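Local coordinates for protein endoglucanase A (Clostridium longisporum, PDB 6Q1I) that hydrolyses internal beta-1,4-glucosidic linkages in carboxymethylcellulose, lichenan and barley beta-glucan, and also degrades xylan, through its family 5 glycoside hydrolase catalytic domain, at residues S10-A14 with Y149-L153; P75-G79 with W92-V96; R178-N182 with T216-K222; L189-R193 with P224-V229; A300-T305 with L349-N355. All blocks are in the same frame, centred on the assembly; numbering follows the deposited sequence.

All five contacts belong to one (beta/alpha)8 barrel, the family 5 catalytic domain. Interactions 1 and 4 are neighbours, with centres 14 Å apart, and touch where the backbone N of A14 meets OD1 of N228 at 3.0 Å, probably as a hydrogen bond. Interactions 3 and 4 share helix 175-194, with centres 16 Å apart. Interaction 2 sits inside the sequence loop closed by interaction 1 and approaches the active site, as does interaction 3: side chain to side chain, T77 lies about 10 Å from Q284 and T217 about 10 Å from Q160, the inferred nucleophile and proton-donor positions, both changed in this structure. Interaction 5 lies across the barrel from interaction 2, their centres 31 Å apart.

Interaction 1. Residues S10-A14 with Y149-L153; sequences SMRSA and YDDHL
Both segments are irregular. S10-S13 is extended and leads into helix 14-20, with S13 at its N-cap position; Y149-L153 enters strand 153-156 through a type I turn from D150 to L153. M11 and D151 are nearest in register, CA atoms 5.3 Å apart. Polar pairing centres on D151 (chi1 p), whose CB points toward S10-A14. Its OD2 accepts from R12 N at 2.8 Å and R12 NE at 2.9 Å, while its OD1 meets R12 NH2 at 2.9 Å in a bidentate salt bridge. R12 (chi1 m, chi2 t, chi3 m) is hydrogen-bonded to Y109 OH through NH1. A water joins S10 O (2.9 Å) to D151 N (3.0 Å). Within the turn, D150 OD1 accepts from H152 N at 3.0 Å. R12 NH2 lies over a face of the H152 ring, 3.3 Å from CE1. M11 (all three chi m) makes the apolar contact, its CE 3.6 Å from D151 CA. The contact fastens the N-terminal lead-in to an Asx turn at the entrance to the fourth strand of the TIM barrel.

Interaction 2. Residues P75-G79 with W92-V96; sequences PTTWG and WVKRV
P75-G79 is a largely extended loop after strand 71-74, facing W92-V96 on helix 90-105. The CA atoms of T76 and V96 are 8.0 Å apart, those of W78 and W92 8.7 Å. T76 directs its CB toward the helix; with chi1 m, its CG2 sits 3.9 Å from W92 CZ2 at the indole edge and 4.0 Å from V96 CG2. T77 O lies 3.6 Å from W92 CZ2, while its OG1 is engaged by D32 and H116. W78 (chi1 m, chi2 87°) brings its ring up to the V96 and W92 (chi1 t, chi2 -109°) side chains. In an offset edge-to-face pair, the edge of W92 points at the face of W78, with W92 NE1 3.4 Å from W78 CE3, planes at 88° and the W78 six-membered and W92 five-membered ring centroids 5.2 Å apart. W78 CH2 meets V96 CG1 at 4.0 Å; W78 NE1 bonds to N113 O. This buried tryptophan pair, with T76 and V96, packs the loop against the following helix within one beta-alpha unit of the TIM barrel.

Interaction 3. Residues R178-N182 with T216-K222; sequences RDVVN and TTMNDFK
R178 and N182, one helical turn apart on helix 175-194, lose the most surface here, and both point their CB atoms toward T216-K222. That segment finishes helix 215-219 and then becomes extended through F221 and K222. The register pairs R178 with D220 (CA atoms 6.8 Å apart) and N182 with K222 (6.0 Å). R178, with chi1 m, chi2 t and chi3 m, reaches to helix 215-219 and D220: NE donates to D220 OD2 at 2.7 Å in a salt bridge, and a water bridges NH2 (3.0 Å) to the same OD2 (2.6 Å). T216 CG2 covers one face of the guanidinium, 3.5 Å from R178 CZ, and NH1 is held by G172 O. N182, with chi1 m, uses both ends of its amide: ND2 donates to D220 O at 2.8 Å, and OD1 accepts from K222 N at 3.0 Å. D220, the third large contributor, thus meets R178 through its carboxylate and N182 through its carbonyl. The CB of F221 points away, and its side chain packs on strand 204-208. As a TIM-barrel contact, this ties helix 175-194 to the connection after strand 204-208. A charged pair holds the end of the short helix, while one asparagine amide satisfies a carbonyl and an amide nitrogen of the departing backbone, so the polar recognition combines charge pairing with direct reading of the main chain.

Interaction 4. Residues L189-R193 with P224-V229; sequences LESIR and PDDKNV
A single carboxylate, that of D226, both ties the segments together and shapes its own loop. Its OD1 accepts from R193 NE at 2.8 Å and its OD2 from R193 NH2 at 2.9 Å, a bidentate salt bridge, while OD2 also receives N228 N at 3.0 Å to close an Asx turn. D226 has an extended backbone (phi -160°, psi 142°) and its CB points toward the helix; chi1 t carries the carboxylate to R193. R193 answers with chi1 and chi2 both m and chi3 t, laying the edge of its guanidinium against the carboxylate; NH1 extends the network to the carbonyl oxygens of N199 and R202. P224-V229 is the irregular connection entering strand 229-234 of the TIM barrel, whereas L189-R193 lies on helix 175-194. The contact therefore joins the helix after the fourth barrel strand to the entrance of the sixth. One turn before R193, L189 also points its CB at the loop. With chi1 t and chi2 p, it places CD2 3.8 Å from P224 CG, 3.8 Å from D226 CB and 4.0 Å from V229 CG2, forming an apolar patch beside the ion pair. Nearest in register are L189 and P224, with CA atoms 8.4 Å apart. L189 and R193 both touch V204 of strand 204-208, and P224 and V229 both touch its M206.

Interaction 5. Residues A300-T305 with L349-N355; sequences AEYYVT and LIRGYKN
Segments 300-305 of helix 293-309 and 349-355 of helix 343-356 run in the same general direction, crossing at -33° with their axes 7.3 Å apart at closest. E301 and G352 meet in register, their CA atoms 4.4 Å apart; a side chain on G352 would clash with E301 O and V304 CB. E301 is extended (chi1 and chi2 t), carrying its carboxylate across the groove. OE1 accepts from R351 NE at 2.9 Å in a salt bridge, with a weak further bond from R351 NH2 at 3.3 Å, and OE2 accepts from N355 ND2 at 2.9 Å. R351 reaches it with chi1 and chi2 t and chi3 p. N355 (chi1 m) points its CB toward the partner helix, and its ND2 also donates to T305 OG1 at 2.9 Å. T305 adopts m, placing OG1 3.2 Å from G352 CA. On the inner side, V304 (chi1 t) sets CG1 3.4 Å from Y353 N and CG2 3.6 Å from L349 CD2. L349, with chi1 m and chi2 t, turns its end back so that CD2 also meets A300 CB at 3.7 Å. L349 and V304 both pack on F285, next to Q284 in sequence. This joins the seventh- and eighth-strand helices of the TIM barrel. The chemistry is graded: aliphatic groups face the barrel, the glycine permits the close approach, and a network of charged, amide and hydroxyl groups closes the outer seam.

Interaction 1. Residues S10-A14 with Y149-L153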
# COMPACT_ATOMS: atom_id res chain seq x y z
N SER A 10 -10.53 21.49 -8.86
CA SER A 10 -11.31 20.83 -7.82
C SER A 10 -10.85 19.40 -7.60
O SER A 10 -10.27 18.78 -8.49
CB SER A 10 -12.78 20.85 -8.21
OG SER A 10 -13.29 22.16 -8.13
N MET A 11 -11.11 18.86 -6.42
CA MET A 11 -10.73 17.50 -6.08
C MET A 11 -11.99 16.66 -5.94
O MET A 11 -12.94 17.07 -5.26
CB MET A 11 -9.95 17.48 -4.76
CG MET A 11 -8.81 18.49 -4.68
SD MET A 11 -7.40 18.07 -5.72
CE MET A 11 -6.62 16.83 -4.71
N ARG A 12 -12.00 15.50 -6.58
CA ARG A 12 -13.11 14.57 -6.41
C ARG A 12 -13.16 14.07 -4.98
O ARG A 12 -12.14 14.02 -4.27
CB ARG A 12 -12.95 13.37 -7.35
CG ARG A 12 -13.41 13.61 -8.78
CD ARG A 12 -12.99 12.47 -9.68
NE ARG A 12 -11.55 12.45 -9.87
CZ ARG A 12 -10.90 11.56 -10.61
NH1 ARG A 12 -11.56 10.59 -11.23
NH2 ARG A 12 -9.58 11.63 -10.72
N SER A 13 -14.35 13.68 -4.54
CA SER A 13 -14.46 13.04 -3.24
C SER A 13 -13.73 11.71 -3.23
O SER A 13 -13.53 11.06 -4.26
CB SER A 13 -15.92 12.78 -2.90
OG SER A 13 -16.42 11.74 -3.72
N ALA A 14 -13.33 11.28 -2.04
CA ALA A 14 -12.65 10.00 -1.92
C ALA A 14 -13.51 8.88 -2.48
O ALA A 14 -13.00 7.96 -3.13
CB ALA A 14 -12.29 9.73 -0.47
N TYR A 149 -0.37 18.94 -6.69
CA TYR A 149 -0.80 17.81 -7.51
C TYR A 149 -2.32 17.67 -7.48
O TYR A 149 -2.97 17.94 -6.46
CB TYR A 149 -0.11 16.53 -7.01
CG TYR A 149 1.32 16.47 -7.49
CD1 TYR A 149 2.27 17.36 -7.01
CD2 TYR A 149 1.72 15.56 -8.45
CE1 TYR A 149 3.57 17.34 -7.47
CE2 TYR A 149 3.02 15.54 -8.92
CZ TYR A 149 3.94 16.43 -8.42
OH TYR A 149 5.24 16.44 -8.89
N ASP A 150 -2.87 17.23 -8.60
CA ASP A 150 -4.31 17.03 -8.74
C ASP A 150 -4.75 15.76 -8.00
O ASP A 150 -3.97 15.10 -7.31
CB ASP A 150 -4.72 17.07 -10.22
CG ASP A 150 -4.28 15.85 -11.02
OD1 ASP A 150 -4.02 14.78 -10.45
OD2 ASP A 150 -4.26 15.99 -12.27
N ASP A 151 -6.04 15.43 -8.13
CA ASP A 151 -6.64 14.39 -7.30
C ASP A 151 -6.27 12.98 -7.73
O ASP A 151 -6.72 12.02 -7.09
CB ASP A 151 -8.15 14.55 -7.17
CG ASP A 151 -8.91 14.27 -8.46
OD1 ASP A 151 -8.33 13.88 -9.49
OD2 ASP A 151 -10.14 14.46 -8.41
N HIS A 152 -5.43 12.81 -8.75
CA HIS A 152 -4.89 11.48 -9.00
C HIS A 152 -3.86 11.06 -7.97
O HIS A 152 -3.58 9.87 -7.85
CB HIS A 152 -4.31 11.38 -10.39
CG HIS A 152 -5.34 11.22 -11.46
ND1 HIS A 152 -6.14 12.26 -11.87
CD2 HIS A 152 -5.73 10.14 -12.17
CE1 HIS A 152 -6.98 11.83 -12.80
NE2 HIS A 152 -6.75 10.54 -13.00
N LEU A 153 -3.31 12.01 -7.22
CA LEU A 153 -2.38 11.71 -6.13
C LEU A 153 -3.15 11.58 -4.82
O LEU A 153 -3.82 12.52 -4.38
CB LEU A 153 -1.28 12.76 -6.03
CG LEU A 153 -0.25 12.50 -4.93
CD1 LEU A 153 0.50 11.19 -5.18
CD2 LEU A 153 0.72 13.66 -4.83
O HOH W 1 -7.92 17.39 -9.33

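Interaction 2. Residues P75-G79 with W92-V96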
# COMPACT_ATOMS: atom_id res chain seq x y z
N PRO A 75 5.28 2.79 -2.41
CA PRO A 75 5.62 2.70 -0.99
C PRO A 75 6.96 3.38 -0.76
O PRO A 75 7.91 3.18 -1.51
CB PRO A 75 5.67 1.19 -0.74
CG PRO A 75 6.04 0.60 -2.09
CD PRO A 75 5.35 1.49 -3.09
N THR A 76 7.01 4.24 0.26
CA THR A 76 8.17 5.10 0.47
C THR A 76 8.52 5.13 1.95
O THR A 76 7.66 5.42 2.78
CB THR A 76 7.90 6.52 -0.04
OG1 THR A 76 7.53 6.48 -1.42
CG2 THR A 76 9.12 7.40 0.10
N THR A 77 9.77 4.80 2.27
CA THR A 77 10.28 4.83 3.64
C THR A 77 11.09 6.11 3.83
O THR A 77 12.03 6.36 3.07
CB THR A 77 11.10 3.57 3.94
OG1 THR A 77 10.22 2.44 3.87
CG2 THR A 77 11.75 3.64 5.33
N TRP A 78 10.68 6.93 4.80
CA TRP A 78 11.18 8.30 4.91
C TRP A 78 12.13 8.53 6.08
O TRP A 78 12.94 9.46 6.01
CB TRP A 78 10.01 9.28 5.07
CG TRP A 78 8.99 9.28 3.98
CD1 TRP A 78 7.90 8.47 3.91
CD2 TRP A 78 8.93 10.14 2.83
NE1 TRP A 78 7.17 8.76 2.79
CE2 TRP A 78 7.78 9.77 2.10
CE3 TRP A 78 9.74 11.16 2.34
CZ2 TRP A 78 7.42 10.40 0.91
CZ3 TRP A 78 9.37 11.79 1.17
CH2 TRP A 78 8.23 11.41 0.46
N GLY A 79 12.05 7.74 7.14
CA GLY A 79 12.73 8.10 8.38
C GLY A 79 14.23 8.26 8.23
O GLY A 79 14.83 9.14 8.86
N TRP A 92 16.31 13.46 -1.68
CA TRP A 92 15.34 12.37 -1.52
C TRP A 92 13.96 12.80 -2.02
O TRP A 92 13.33 12.09 -2.81
CB TRP A 92 15.27 11.94 -0.06
CG TRP A 92 14.27 10.84 0.14
CD1 TRP A 92 13.07 10.93 0.78
CD2 TRP A 92 14.38 9.49 -0.33
NE1 TRP A 92 12.43 9.71 0.74
CE2 TRP A 92 13.21 8.81 0.06
CE3 TRP A 92 15.36 8.78 -1.04
CZ2 TRP A 92 13.00 7.46 -0.23
CZ3 TRP A 92 15.14 7.46 -1.34
CH2 TRP A 92 13.97 6.81 -0.94
N VAL A 93 13.48 13.95 -1.55
CA VAL A 93 12.18 14.42 -1.99
C VAL A 93 12.14 14.55 -3.51
O VAL A 93 11.15 14.18 -4.15
CB VAL A 93 11.83 15.75 -1.29
CG1 VAL A 93 10.53 16.33 -1.84
CG2 VAL A 93 11.73 15.54 0.20
N LYS A 94 13.21 15.09 -4.10
CA LYS A 94 13.26 15.26 -5.55
C LYS A 94 13.15 13.92 -6.29
O LYS A 94 12.49 13.83 -7.33
CB LYS A 94 14.55 15.98 -5.93
CG LYS A 94 14.71 16.32 -7.39
CD LYS A 94 15.96 17.18 -7.63
CE LYS A 94 15.99 17.71 -9.06
NZ LYS A 94 16.65 19.04 -9.15
N ARG A 95 13.79 12.87 -5.76
CA ARG A 95 13.72 11.57 -6.42
C ARG A 95 12.33 10.95 -6.29
O ARG A 95 11.79 10.41 -7.26
CB ARG A 95 14.79 10.63 -5.88
CG ARG A 95 14.74 9.22 -6.49
CD ARG A 95 14.98 9.23 -7.99
NE ARG A 95 14.80 7.90 -8.55
CZ ARG A 95 14.52 7.63 -9.82
NH1 ARG A 95 14.43 8.60 -10.72
NH2 ARG A 95 14.33 6.37 -10.17
N VAL A 96 11.74 11.02 -5.09
CA VAL A 96 10.37 10.53 -4.93
C VAL A 96 9.45 11.25 -5.90
O VAL A 96 8.62 10.63 -6.58
CB VAL A 96 9.90 10.69 -3.47
CG1 VAL A 96 8.45 10.25 -3.34
CG2 VAL A 96 10.78 9.89 -2.49

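Interaction 3. Residues R178-N182 with T216-K222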
# COMPACT_ATOMS: atom_id res chain seq x y z
N ARG A 178 -4.22 -0.24 19.13
CA ARG A 178 -5.20 0.12 18.11
C ARG A 178 -5.68 1.56 18.29
O ARG A 178 -5.85 2.29 17.31
CB ARG A 178 -6.36 -0.88 18.07
CG ARG A 178 -5.94 -2.28 17.66
CD ARG A 178 -7.11 -3.25 17.46
NE ARG A 178 -7.90 -3.47 18.67
CZ ARG A 178 -7.66 -4.42 19.58
NH1 ARG A 178 -6.67 -5.28 19.44
NH2 ARG A 178 -8.44 -4.51 20.64
N ASP A 179 -5.85 2.00 19.54
CA ASP A 179 -6.16 3.40 19.82
C ASP A 179 -5.05 4.31 19.31
O ASP A 179 -5.31 5.30 18.61
CB ASP A 179 -6.37 3.56 21.33
CG ASP A 179 -6.78 4.95 21.74
OD1 ASP A 179 -7.50 5.63 20.98
OD2 ASP A 179 -6.40 5.36 22.86
N VAL A 180 -3.79 3.98 19.62
CA VAL A 180 -2.69 4.86 19.21
C VAL A 180 -2.54 4.90 17.69
O VAL A 180 -2.25 5.96 17.13
CB VAL A 180 -1.39 4.51 19.94
CG1 VAL A 180 -0.23 5.36 19.42
CG2 VAL A 180 -1.55 4.71 21.45
N VAL A 181 -2.76 3.78 17.00
CA VAL A 181 -2.74 3.83 15.53
C VAL A 181 -3.77 4.83 15.01
O VAL A 181 -3.49 5.62 14.12
CB VAL A 181 -2.93 2.43 14.93
CG1 VAL A 181 -3.22 2.53 13.42
CG2 VAL A 181 -1.71 1.58 15.17
N ASN A 182 -4.99 4.79 15.57
CA ASN A 182 -5.99 5.77 15.16
C ASN A 182 -5.52 7.20 15.43
O ASN A 182 -5.75 8.10 14.61
CB ASN A 182 -7.31 5.54 15.90
CG ASN A 182 -8.10 4.37 15.36
OD1 ASN A 182 -8.20 4.18 14.14
ND2 ASN A 182 -8.70 3.61 16.26
N THR A 216 -11.29 -7.71 14.49
CA THR A 216 -10.87 -6.89 15.62
C THR A 216 -10.26 -5.57 15.15
O THR A 216 -10.57 -4.50 15.68
CB THR A 216 -9.89 -7.66 16.50
OG1 THR A 216 -10.56 -8.77 17.10
CG2 THR A 216 -9.34 -6.77 17.61
N THR A 217 -9.37 -5.64 14.16
CA THR A 217 -8.69 -4.43 13.72
C THR A 217 -9.60 -3.54 12.87
O THR A 217 -9.57 -2.31 13.02
CB THR A 217 -7.40 -4.79 12.98
OG1 THR A 217 -7.69 -5.71 11.93
CG2 THR A 217 -6.40 -5.44 13.94
N MET A 218 -10.43 -4.13 12.01
CA MET A 218 -11.41 -3.32 11.28
C MET A 218 -12.37 -2.64 12.24
O MET A 218 -12.68 -1.45 12.09
CB MET A 218 -12.23 -4.19 10.34
CG MET A 218 -11.59 -4.59 9.06
SD MET A 218 -12.89 -5.00 7.87
CE MET A 218 -13.61 -6.44 8.63
N ASN A 219 -12.90 -3.39 13.20
CA ASN A 219 -13.93 -2.82 14.05
C ASN A 219 -13.42 -1.62 14.82
O ASN A 219 -14.18 -0.67 15.04
CB ASN A 219 -14.50 -3.88 15.00
CG ASN A 219 -15.38 -4.88 14.29
OD1 ASN A 219 -15.80 -4.67 13.15
ND2 ASN A 219 -15.67 -5.98 14.97
N ASP A 220 -12.15 -1.63 15.22
CA ASP A 220 -11.60 -0.53 16.00
C ASP A 220 -11.11 0.64 15.15
O ASP A 220 -10.66 1.64 15.70
CB ASP A 220 -10.47 -1.01 16.93
CG ASP A 220 -10.98 -1.46 18.29
OD1 ASP A 220 -12.19 -1.30 18.58
OD2 ASP A 220 -10.17 -1.98 19.08
N PHE A 221 -11.21 0.54 13.83
CA PHE A 221 -10.82 1.64 12.96
C PHE A 221 -11.70 2.85 13.22
O PHE A 221 -12.93 2.75 13.18
CB PHE A 221 -10.98 1.20 11.50
CG PHE A 221 -10.56 2.23 10.48
CD1 PHE A 221 -9.24 2.35 10.11
CD2 PHE A 221 -11.49 3.05 9.87
CE1 PHE A 221 -8.85 3.29 9.16
CE2 PHE A 221 -11.11 3.97 8.92
CZ PHE A 221 -9.80 4.09 8.56
N LYS A 222 -11.08 4.00 13.45
CA LYS A 222 -11.81 5.23 13.73
C LYS A 222 -11.61 6.21 12.58
O LYS A 222 -10.48 6.50 12.20
CB LYS A 222 -11.36 5.88 15.04
CG LYS A 222 -12.22 7.06 15.46
CD LYS A 222 -11.84 7.58 16.84
CE LYS A 222 -12.72 8.76 17.24
NZ LYS A 222 -12.25 9.42 18.50
O HOH W 2 -10.35 -2.37 21.67
O HOH W 3 -7.56 5.59 11.93
O HOH W 4 -8.49 8.23 13.59

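Interaction 4. Residues L189-R193 with P224-V229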
# COMPACT_ATOMS: atom_id res chain seq x y z
N LEU A 189 -3.29 13.09 9.27
CA LEU A 189 -4.32 13.75 8.48
C LEU A 189 -4.42 15.23 8.82
O LEU A 189 -4.56 16.07 7.92
CB LEU A 189 -5.67 13.06 8.72
CG LEU A 189 -6.87 13.64 7.99
CD1 LEU A 189 -6.73 13.52 6.49
CD2 LEU A 189 -8.13 12.95 8.46
N GLU A 190 -4.36 15.58 10.11
CA GLU A 190 -4.45 16.98 10.49
C GLU A 190 -3.32 17.78 9.87
O GLU A 190 -3.53 18.89 9.37
CB GLU A 190 -4.42 17.11 12.01
CG GLU A 190 -4.87 18.47 12.56
CD GLU A 190 -3.79 19.53 12.58
OE1 GLU A 190 -2.58 19.21 12.55
OE2 GLU A 190 -4.17 20.72 12.66
N SER A 191 -2.11 17.21 9.86
CA SER A 191 -0.97 17.89 9.26
C SER A 191 -1.13 18.05 7.76
O SER A 191 -0.77 19.10 7.20
CB SER A 191 0.32 17.14 9.60
OG SER A 191 0.56 17.18 11.00
N ILE A 192 -1.67 17.04 7.08
CA ILE A 192 -1.93 17.15 5.64
C ILE A 192 -2.91 18.29 5.38
O ILE A 192 -2.65 19.19 4.56
CB ILE A 192 -2.47 15.81 5.10
CG1 ILE A 192 -1.39 14.71 5.13
CG2 ILE A 192 -3.03 15.98 3.70
CD1 ILE A 192 -1.94 13.30 5.00
N ARG A 193 -4.03 18.29 6.09
CA ARG A 193 -5.08 19.28 5.85
C ARG A 193 -4.61 20.69 6.16
O ARG A 193 -5.00 21.64 5.48
CB ARG A 193 -6.32 18.95 6.69
CG ARG A 193 -6.99 17.62 6.38
CD ARG A 193 -7.56 17.60 4.97
NE ARG A 193 -8.27 16.36 4.66
CZ ARG A 193 -8.07 15.62 3.57
NH1 ARG A 193 -7.18 15.96 2.65
NH2 ARG A 193 -8.78 14.52 3.41
N PRO A 224 -11.62 9.90 11.39
CA PRO A 224 -11.64 11.29 11.87
C PRO A 224 -12.79 12.08 11.26
O PRO A 224 -13.43 11.65 10.30
CB PRO A 224 -10.29 11.85 11.40
CG PRO A 224 -9.43 10.66 11.14
CD PRO A 224 -10.37 9.58 10.68
N ASP A 225 -13.04 13.26 11.82
CA ASP A 225 -14.06 14.17 11.29
C ASP A 225 -13.49 14.83 10.04
O ASP A 225 -12.92 15.93 10.07
CB ASP A 225 -14.49 15.19 12.33
CG ASP A 225 -15.60 16.11 11.83
OD1 ASP A 225 -16.06 15.95 10.68
OD2 ASP A 225 -16.02 17.00 12.59
N ASP A 226 -13.66 14.14 8.91
CA ASP A 226 -13.09 14.52 7.63
C ASP A 226 -13.92 13.81 6.57
O ASP A 226 -14.30 12.65 6.76
CB ASP A 226 -11.63 14.06 7.54
CG ASP A 226 -10.91 14.63 6.34
OD1 ASP A 226 -10.22 15.64 6.50
OD2 ASP A 226 -11.02 14.05 5.23
N LYS A 227 -14.18 14.48 5.46
CA LYS A 227 -15.08 13.93 4.45
C LYS A 227 -14.39 13.10 3.38
O LYS A 227 -15.10 12.52 2.54
CB LYS A 227 -15.87 15.06 3.77
CG LYS A 227 -16.72 15.91 4.72
CD LYS A 227 -17.49 15.06 5.72
CE LYS A 227 -18.59 15.85 6.43
NZ LYS A 227 -18.12 17.19 6.91
N ASN A 228 -13.06 13.02 3.36
CA ASN A 228 -12.33 12.37 2.25
C ASN A 228 -11.28 11.39 2.75
O ASN A 228 -10.13 11.38 2.29
CB ASN A 228 -11.75 13.42 1.32
CG ASN A 228 -12.82 14.17 0.61
OD1 ASN A 228 -13.58 13.57 -0.16
ND2 ASN A 228 -12.97 15.45 0.91
N VAL A 229 -11.69 10.51 3.64
CA VAL A 229 -10.87 9.42 4.17
C VAL A 229 -11.22 8.12 3.46
O VAL A 229 -12.38 7.86 3.14
CB VAL A 229 -11.07 9.29 5.69
CG1 VAL A 229 -10.44 8.00 6.24
CG2 VAL A 229 -10.51 10.53 6.40

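Interaction 5. Residues A300-T305 with L349-N355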
# COMPACT_ATOMS: atom_id res chain seq x y z
N ALA A 300 -5.93 -14.69 -8.90
CA ALA A 300 -5.79 -13.30 -9.32
C ALA A 300 -7.04 -12.80 -10.03
O ALA A 300 -7.55 -11.71 -9.73
CB ALA A 300 -4.57 -13.16 -10.24
N GLU A 301 -7.56 -13.58 -10.98
CA GLU A 301 -8.74 -13.13 -11.70
C GLU A 301 -9.95 -13.05 -10.78
O GLU A 301 -10.69 -12.06 -10.80
CB GLU A 301 -9.07 -14.04 -12.89
CG GLU A 301 -10.29 -13.51 -13.64
CD GLU A 301 -10.77 -14.38 -14.78
OE1 GLU A 301 -10.10 -15.38 -15.10
OE2 GLU A 301 -11.83 -14.04 -15.35
N TYR A 302 -10.16 -14.08 -9.97
CA TYR A 302 -11.35 -14.09 -9.13
C TYR A 302 -11.30 -12.96 -8.11
O TYR A 302 -12.30 -12.27 -7.88
CB TYR A 302 -11.49 -15.44 -8.41
CG TYR A 302 -12.86 -15.59 -7.80
CD1 TYR A 302 -13.89 -16.17 -8.53
CD2 TYR A 302 -13.14 -15.12 -6.53
CE1 TYR A 302 -15.14 -16.29 -8.00
CE2 TYR A 302 -14.40 -15.25 -5.99
CZ TYR A 302 -15.40 -15.83 -6.74
OH TYR A 302 -16.67 -15.97 -6.24
N TYR A 303 -10.13 -12.74 -7.51
CA TYR A 303 -9.96 -11.69 -6.52
C TYR A 303 -10.28 -10.33 -7.10
O TYR A 303 -11.07 -9.57 -6.53
CB TYR A 303 -8.52 -11.76 -6.01
CG TYR A 303 -8.18 -11.02 -4.73
CD1 TYR A 303 -8.40 -9.65 -4.60
CD2 TYR A 303 -7.56 -11.67 -3.67
CE1 TYR A 303 -8.06 -8.97 -3.45
CE2 TYR A 303 -7.19 -11.00 -2.52
CZ TYR A 303 -7.46 -9.65 -2.41
OH TYR A 303 -7.11 -8.95 -1.27
N VAL A 304 -9.69 -9.99 -8.25
CA VAL A 304 -9.94 -8.68 -8.84
C VAL A 304 -11.40 -8.53 -9.24
O VAL A 304 -12.01 -7.48 -9.02
CB VAL A 304 -8.99 -8.41 -10.03
CG1 VAL A 304 -9.34 -7.11 -10.69
CG2 VAL A 304 -7.54 -8.39 -9.56
N THR A 305 -12.00 -9.56 -9.84
CA THR A 305 -13.41 -9.48 -10.22
C THR A 305 -14.28 -9.25 -9.00
O THR A 305 -15.14 -8.37 -8.99
CB THR A 305 -13.85 -10.76 -10.94
OG1 THR A 305 -13.07 -10.98 -12.12
CG2 THR A 305 -15.31 -10.66 -11.35
N LEU A 349 -5.09 -10.72 -13.84
CA LEU A 349 -5.43 -9.50 -13.10
C LEU A 349 -6.21 -8.54 -13.98
O LEU A 349 -7.23 -7.98 -13.56
CB LEU A 349 -4.14 -8.84 -12.61
CG LEU A 349 -3.38 -9.55 -11.49
CD1 LEU A 349 -2.00 -8.92 -11.31
CD2 LEU A 349 -4.15 -9.50 -10.18
N ILE A 350 -5.73 -8.31 -15.20
CA ILE A 350 -6.38 -7.36 -16.09
C ILE A 350 -7.72 -7.91 -16.55
O ILE A 350 -8.70 -7.17 -16.67
CB ILE A 350 -5.45 -7.00 -17.26
CG1 ILE A 350 -4.10 -6.45 -16.76
CG2 ILE A 350 -6.14 -6.01 -18.20
CD1 ILE A 350 -4.22 -5.26 -15.82
N ARG A 351 -7.79 -9.22 -16.81
CA ARG A 351 -9.05 -9.85 -17.18
C ARG A 351 -10.09 -9.69 -16.06
O ARG A 351 -11.26 -9.42 -16.34
CB ARG A 351 -8.81 -11.33 -17.50
CG ARG A 351 -10.05 -12.09 -17.90
CD ARG A 351 -9.70 -13.46 -18.48
NE ARG A 351 -8.99 -14.33 -17.55
CZ ARG A 351 -7.72 -14.73 -17.68
NH1 ARG A 351 -6.97 -14.34 -18.70
NH2 ARG A 351 -7.21 -15.54 -16.78
N GLY A 352 -9.67 -9.82 -14.80
CA GLY A 352 -10.60 -9.64 -13.70
C GLY A 352 -11.15 -8.22 -13.65
O GLY A 352 -12.34 -8.02 -13.37
N TYR A 353 -10.30 -7.23 -13.92
CA TYR A 353 -10.76 -5.85 -14.01
C TYR A 353 -11.75 -5.68 -15.16
O TYR A 353 -12.83 -5.09 -14.98
CB TYR A 353 -9.55 -4.91 -14.17
CG TYR A 353 -9.98 -3.51 -14.50
CD1 TYR A 353 -10.51 -2.67 -13.53
CD2 TYR A 353 -9.91 -3.03 -15.80
CE1 TYR A 353 -10.94 -1.40 -13.83
CE2 TYR A 353 -10.34 -1.76 -16.12
CZ TYR A 353 -10.86 -0.95 -15.13
OH TYR A 353 -11.31 0.32 -15.44
N LYS A 354 -11.42 -6.20 -16.34
CA LYS A 354 -12.28 -6.05 -17.51
C LYS A 354 -13.57 -6.85 -17.39
O LYS A 354 -14.54 -6.55 -18.10
CB LYS A 354 -11.50 -6.47 -18.76
CG LYS A 354 -10.40 -5.50 -19.14
CD LYS A 354 -10.91 -4.08 -19.41
CE LYS A 354 -11.98 -4.04 -20.49
NZ LYS A 354 -12.55 -2.66 -20.62
N ASN A 355 -13.62 -7.87 -16.53
CA ASN A 355 -14.87 -8.56 -16.29
C ASN A 355 -15.92 -7.60 -15.75
O ASN A 355 -17.12 -7.80 -15.98
CB ASN A 355 -14.68 -9.67 -15.25
CG ASN A 355 -13.96 -10.89 -15.80
OD1 ASN A 355 -13.94 -11.12 -17.01
ND2 ASN A 355 -13.41 -11.70 -14.90